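Local coordinates for NADP-dependent glyceraldehyde-3-phosphate dehydrogenase (Bacillus halodurans, PDB 3PRL), which probably catalyses the NADP+-dependent, non-phosphorylating oxidation of glyceraldehyde 3-phosphate, at residues Thr113-Ile116 / Ile117-Thr120; Gly223-Leu226 / Val227-Gly231. All blocks are in the same frame, centred on the assembly; numbering follows the deposited sequence.

Interaction 1 (Thr113-Ile116 / Ile117-Thr120)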
loop_
_atom_site.group_PDB
_atom_site.type_symbol
_atom_site.label_atom_id
_atom_site.label_comp_id
_atom_site.label_asym_id
_atom_site.label_seq_id
_atom_site.Cartn_x
_atom_site.Cartn_y
_atom_site.Cartn_z
ATOM N N THR D 113 1.212 -21.136 -17.682
ATOM C CA THR D 113 -0.002 -20.373 -17.969
ATOM C C THR D 113 -1.022 -20.492 -16.828
ATOM O O THR D 113 -1.534 -19.473 -16.347
ATOM C CB THR D 113 -0.633 -20.759 -19.355
ATOM O OG1 THR D 113 0.152 -20.217 -20.423
ATOM C CG2 THR D 113 -2.051 -20.241 -19.499
ATOM N N ALA D 114 -1.302 -21.728 -16.400
ATOM C CA ALA D 114 -2.226 -21.982 -15.280
ATOM C C ALA D 114 -1.715 -21.371 -13.990
ATOM O O ALA D 114 -2.491 -20.899 -13.158
ATOM C CB ALA D 114 -2.492 -23.487 -15.096
ATOM N N ASP D 115 -0.398 -21.360 -13.843
ATOM C CA ASP D 115 0.239 -20.702 -12.718
ATOM C C ASP D 115 0.011 -19.194 -12.739
ATOM O O ASP D 115 -0.232 -18.599 -11.680
ATOM C CB ASP D 115 1.729 -21.011 -12.685
ATOM C CG ASP D 115 2.020 -22.450 -12.289
ATOM O OD1 ASP D 115 1.118 -23.152 -11.763
ATOM O OD2 ASP D 115 3.171 -22.874 -12.496
ATOM N N ILE D 116 0.078 -18.580 -13.924
ATOM C CA ILE D 116 -0.209 -17.146 -14.072
ATOM C C ILE D 116 -1.682 -16.823 -13.830
ATOM O O ILE D 116 -2.006 -15.789 -13.217
ATOM C CB ILE D 116 0.224 -16.579 -15.462
ATOM C CG1 ILE D 116 1.741 -16.415 -15.534
ATOM C CG2 ILE D 116 -0.379 -15.214 -15.707
ATOM C CD1 ILE D 116 2.305 -16.611 -16.962
ATOM N N ILE D 117 -2.567 -17.689 -14.305
ATOM C CA ILE D 117 -3.999 -17.500 -14.147
ATOM C C ILE D 117 -4.419 -17.606 -12.666
ATOM O O ILE D 117 -5.259 -16.830 -12.207
ATOM C CB ILE D 117 -4.792 -18.484 -15.043
ATOM C CG1 ILE D 117 -4.577 -18.144 -16.528
ATOM C CG2 ILE D 117 -6.289 -18.523 -14.687
ATOM C CD1 ILE D 117 -4.914 -19.261 -17.451
ATOM N N ARG D 118 -3.833 -18.549 -11.920
ATOM C CA ARG D 118 -4.196 -18.695 -10.501
ATOM C C ARG D 118 -3.715 -17.508 -9.676
ATOM O O ARG D 118 -4.456 -16.974 -8.863
ATOM C CB ARG D 118 -3.685 -20.016 -9.931
ATOM C CG ARG D 118 -4.363 -21.220 -10.549
ATOM C CD ARG D 118 -4.318 -22.392 -9.624
ATOM N NE ARG D 118 -4.091 -23.625 -10.359
ATOM C CZ ARG D 118 -2.888 -24.117 -10.627
ATOM N NH1 ARG D 118 -1.791 -23.477 -10.214
ATOM N NH2 ARG D 118 -2.783 -25.255 -11.304
ATOM N N HIS D 119 -2.480 -17.086 -9.920
ATOM C CA HIS D 119 -1.848 -15.985 -9.193
ATOM C C HIS D 119 -2.495 -14.635 -9.476
ATOM O O HIS D 119 -2.528 -13.772 -8.598
ATOM C CB HIS D 119 -0.367 -15.934 -9.526
ATOM C CG HIS D 119 0.448 -15.207 -8.507
ATOM N ND1 HIS D 119 1.078 -15.849 -7.464
ATOM C CD2 HIS D 119 0.719 -13.891 -8.362
ATOM C CE1 HIS D 119 1.712 -14.959 -6.725
ATOM N NE2 HIS D 119 1.505 -13.764 -7.245
ATOM N N THR D 120 -2.976 -14.473 -10.714
ATOM C CA THR D 120 -3.773 -13.340 -11.180
ATOM C C THR D 120 -5.123 -13.304 -10.466
ATOM O O THR D 120 -5.573 -12.238 -10.025
ATOM C CB THR D 120 -4.027 -13.429 -12.743
ATOM O OG1 THR D 120 -2.803 -13.244 -13.462
ATOM C CG2 THR D 120 -4.999 -12.386 -13.219
#
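The guanidinium of R118 lies over the backbone of the preceding helical turn: the carbonyl oxygen of A114 sits beneath one face, 3.8 Å from its plane and displaced toward the rim, while the carboxylate of D115 approaches obliquely. The two charged planes are turned 52° against each other, and R118 NH1 reaches D115 OD1 at 3.3 Å in a weak, bent hydrogen bond (136° at the hydrogen) that forms part of an i/i+3 salt bridge. The arginine chain bends at chi3, which carries its end toward the preceding turn, over the A114 carbonyl. Its NH2 makes a salt bridge with E85 of helix 70-86, its strongest polar partner, so the guanidinium links two helices. With an alanine here, E85 would probably lose its salt-bridge partner and D115 its weak one within the helix. On another side of the helix, T120 binds I116 O twice: its backbone N at 3.0 Å and its OG1 at 2.7 Å arrive from opposite faces of the carbonyl plane. With OG1 beside its own backbone N (chi1 -68°), the hydroxyl turns back into the helix, its proton given to that carbonyl, an i/i+4 side-chain-to-backbone bond. T113 and I117 run side by side, CG2 of T113 meeting CD1 of I117 at 3.7 Å, and both pack on A170. Helix 103-124 thus lies between helices 70-86 and 167-178 and reaches two other subunits, the H119 ring meeting F137 of the second and its carbonyl bonding R126 of the third. The chemistry implies a largely buried helix in which the hydroxyl of T120 is returned to the backbone and the charge of R118 is paired both within the helix and across to its neighbour.

Interaction 2 (Gly223-Leu226 / Val227-Gly231); sequences GDHL and VEHPG
H225 and H229 make an i/i+4 histidine pair where the short helix 223-227 of the Rossmann-type cofactor domain runs out into the loop before strand 234-238. The aromatic contact is an offset edge-to-face pair, with planes at 78°: the edge of H229 is directed at the face of H225, and H229 CD2 lies 3.7 Å from H225 NE2. A chi1 of -176° puts the H225 ring beside its own carbonyl carbon, alongside H229. The NE2 atoms of both rings bond OD1 of N52 on helix 48-65, which ties the pair to that helix.

Among backbone bonds, E228 N to D224 O (2.9 Å) is the last i-to-i+4 link, V227 N to G223 O being weak. H229 N then binds L226 O from above the carbonyl plane as the helix turn gives way to loop. Apolar contact comes from V227, packed on I247 of helix 241-250, while the CB and CG methylene groups of E228 lie against D224 O. D224 itself is an NADP+-binding residue. In the loop, G231 N donates to H229 ND1 at 3.1 Å, lying 13° from the ring plane.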
loop_
_atom_site.group_PDB
_atom_site.type_symbol
_atom_site.label_atom_id
_atom_site.label_comp_id
_atom_site.label_asym_id
_atom_site.label_seq_id
_atom_site.Cartn_x
_atom_site.Cartn_y
_atom_site.Cartn_z
ATOM N N GLY D 223 -7.826 -6.512 -39.008
ATOM C CA GLY D 223 -6.775 -5.752 -38.327
ATOM C C GLY D 223 -7.175 -4.355 -37.882
ATOM O O GLY D 223 -7.492 -4.137 -36.711
ATOM N N ASP D 224 -7.171 -3.415 -38.825
ATOM C CA ASP D 224 -7.492 -2.011 -38.552
ATOM C C ASP D 224 -8.872 -1.792 -37.912
ATOM O O ASP D 224 -8.987 -1.053 -36.927
ATOM C CB ASP D 224 -7.381 -1.177 -39.833
ATOM C CG ASP D 224 -5.971 -1.162 -40.416
ATOM O OD1 ASP D 224 -4.970 -1.131 -39.657
ATOM O OD2 ASP D 224 -5.872 -1.167 -41.657
ATOM N N HIS D 225 -9.896 -2.444 -38.472
ATOM C CA HIS D 225 -11.294 -2.358 -38.009
ATOM C C HIS D 225 -11.454 -2.619 -36.503
ATOM O O HIS D 225 -12.263 -1.964 -35.841
ATOM C CB HIS D 225 -12.161 -3.338 -38.808
ATOM C CG HIS D 225 -13.626 -3.283 -38.485
ATOM N ND1 HIS D 225 -14.477 -2.332 -39.016
ATOM C CD2 HIS D 225 -14.397 -4.079 -37.703
ATOM C CE1 HIS D 225 -15.704 -2.541 -38.571
ATOM N NE2 HIS D 225 -15.684 -3.597 -37.775
ATOM N N LEU D 226 -10.691 -3.579 -35.977
ATOM C CA LEU D 226 -10.694 -3.864 -34.548
ATOM C C LEU D 226 -10.102 -2.701 -33.767
ATOM O O LEU D 226 -10.747 -2.153 -32.884
ATOM C CB LEU D 226 -9.903 -5.132 -34.243
ATOM C CG LEU D 226 -10.521 -6.495 -34.546
ATOM C CD1 LEU D 226 -9.424 -7.502 -34.870
ATOM C CD2 LEU D 226 -11.352 -6.972 -33.372
ATOM N N VAL D 227 -8.879 -2.327 -34.122
ATOM C CA VAL D 227 -8.102 -1.319 -33.414
ATOM C C VAL D 227 -8.772 0.059 -33.429
ATOM O O VAL D 227 -8.580 0.856 -32.505
ATOM C CB VAL D 227 -6.634 -1.310 -33.951
ATOM C CG1 VAL D 227 -6.034 0.072 -34.040
ATOM C CG2 VAL D 227 -5.772 -2.218 -33.100
ATOM N N GLU D 228 -9.587 0.292 -34.460
ATOM C CA GLU D 228 -10.322 1.535 -34.672
ATOM C C GLU D 228 -11.747 1.540 -34.112
ATOM O O GLU D 228 -12.453 2.526 -34.254
ATOM C CB GLU D 228 -10.384 1.850 -36.174
ATOM C CG GLU D 228 -9.045 2.199 -36.817
ATOM C CD GLU D 228 -9.111 2.357 -38.344
ATOM O OE1 GLU D 228 -10.131 1.973 -38.965
ATOM O OE2 GLU D 228 -8.122 2.859 -38.929
ATOM N N HIS D 229 -12.175 0.444 -33.492
ATOM C CA HIS D 229 -13.581 0.276 -33.098
ATOM C C HIS D 229 -13.981 1.031 -31.830
ATOM O O HIS D 229 -13.434 0.753 -30.755
ATOM C CB HIS D 229 -13.899 -1.213 -32.913
ATOM C CG HIS D 229 -15.314 -1.568 -33.245
ATOM N ND1 HIS D 229 -16.359 -1.353 -32.376
ATOM C CD2 HIS D 229 -15.852 -2.129 -34.351
ATOM C CE1 HIS D 229 -17.484 -1.759 -32.934
ATOM N NE2 HIS D 229 -17.204 -2.233 -34.136
ATOM N N PRO D 230 -14.967 1.960 -31.938
ATOM C CA PRO D 230 -15.446 2.691 -30.763
ATOM C C PRO D 230 -15.893 1.788 -29.604
ATOM O O PRO D 230 -15.921 2.240 -28.457
ATOM C CB PRO D 230 -16.632 3.511 -31.303
ATOM C CG PRO D 230 -17.019 2.852 -32.578
ATOM C CD PRO D 230 -15.742 2.314 -33.145
ATOM N N GLY D 231 -16.206 0.522 -29.900
ATOM C CA GLY D 231 -16.608 -0.454 -28.874
ATOM C C GLY D 231 -15.494 -1.003 -27.998
ATOM O O GLY D 231 -15.754 -1.734 -27.046
#

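Both interactions are local and share no helix or strand; their nearest atoms are about 21 Å apart. Interaction 1 is a buried stretch inside the long helix 103-124, wedged among helices of its own chain and touching two other subunits; interaction 2 is partly buried, joins helix 223-227 to its following loop, and is touched by no other chain. Their chemistry follows these places. Mid-helix, regular i-to-i+4 bonding is supplemented by a hydroxyl and a charged pair, whereas at 223-231 it gives way to an i+3 bond, with an edge-to-face histidine pair beside it. Interaction 2 includes a cofactor-binding residue; interaction 1 only comes near, with T113 about 10 Å from S160 between side chains.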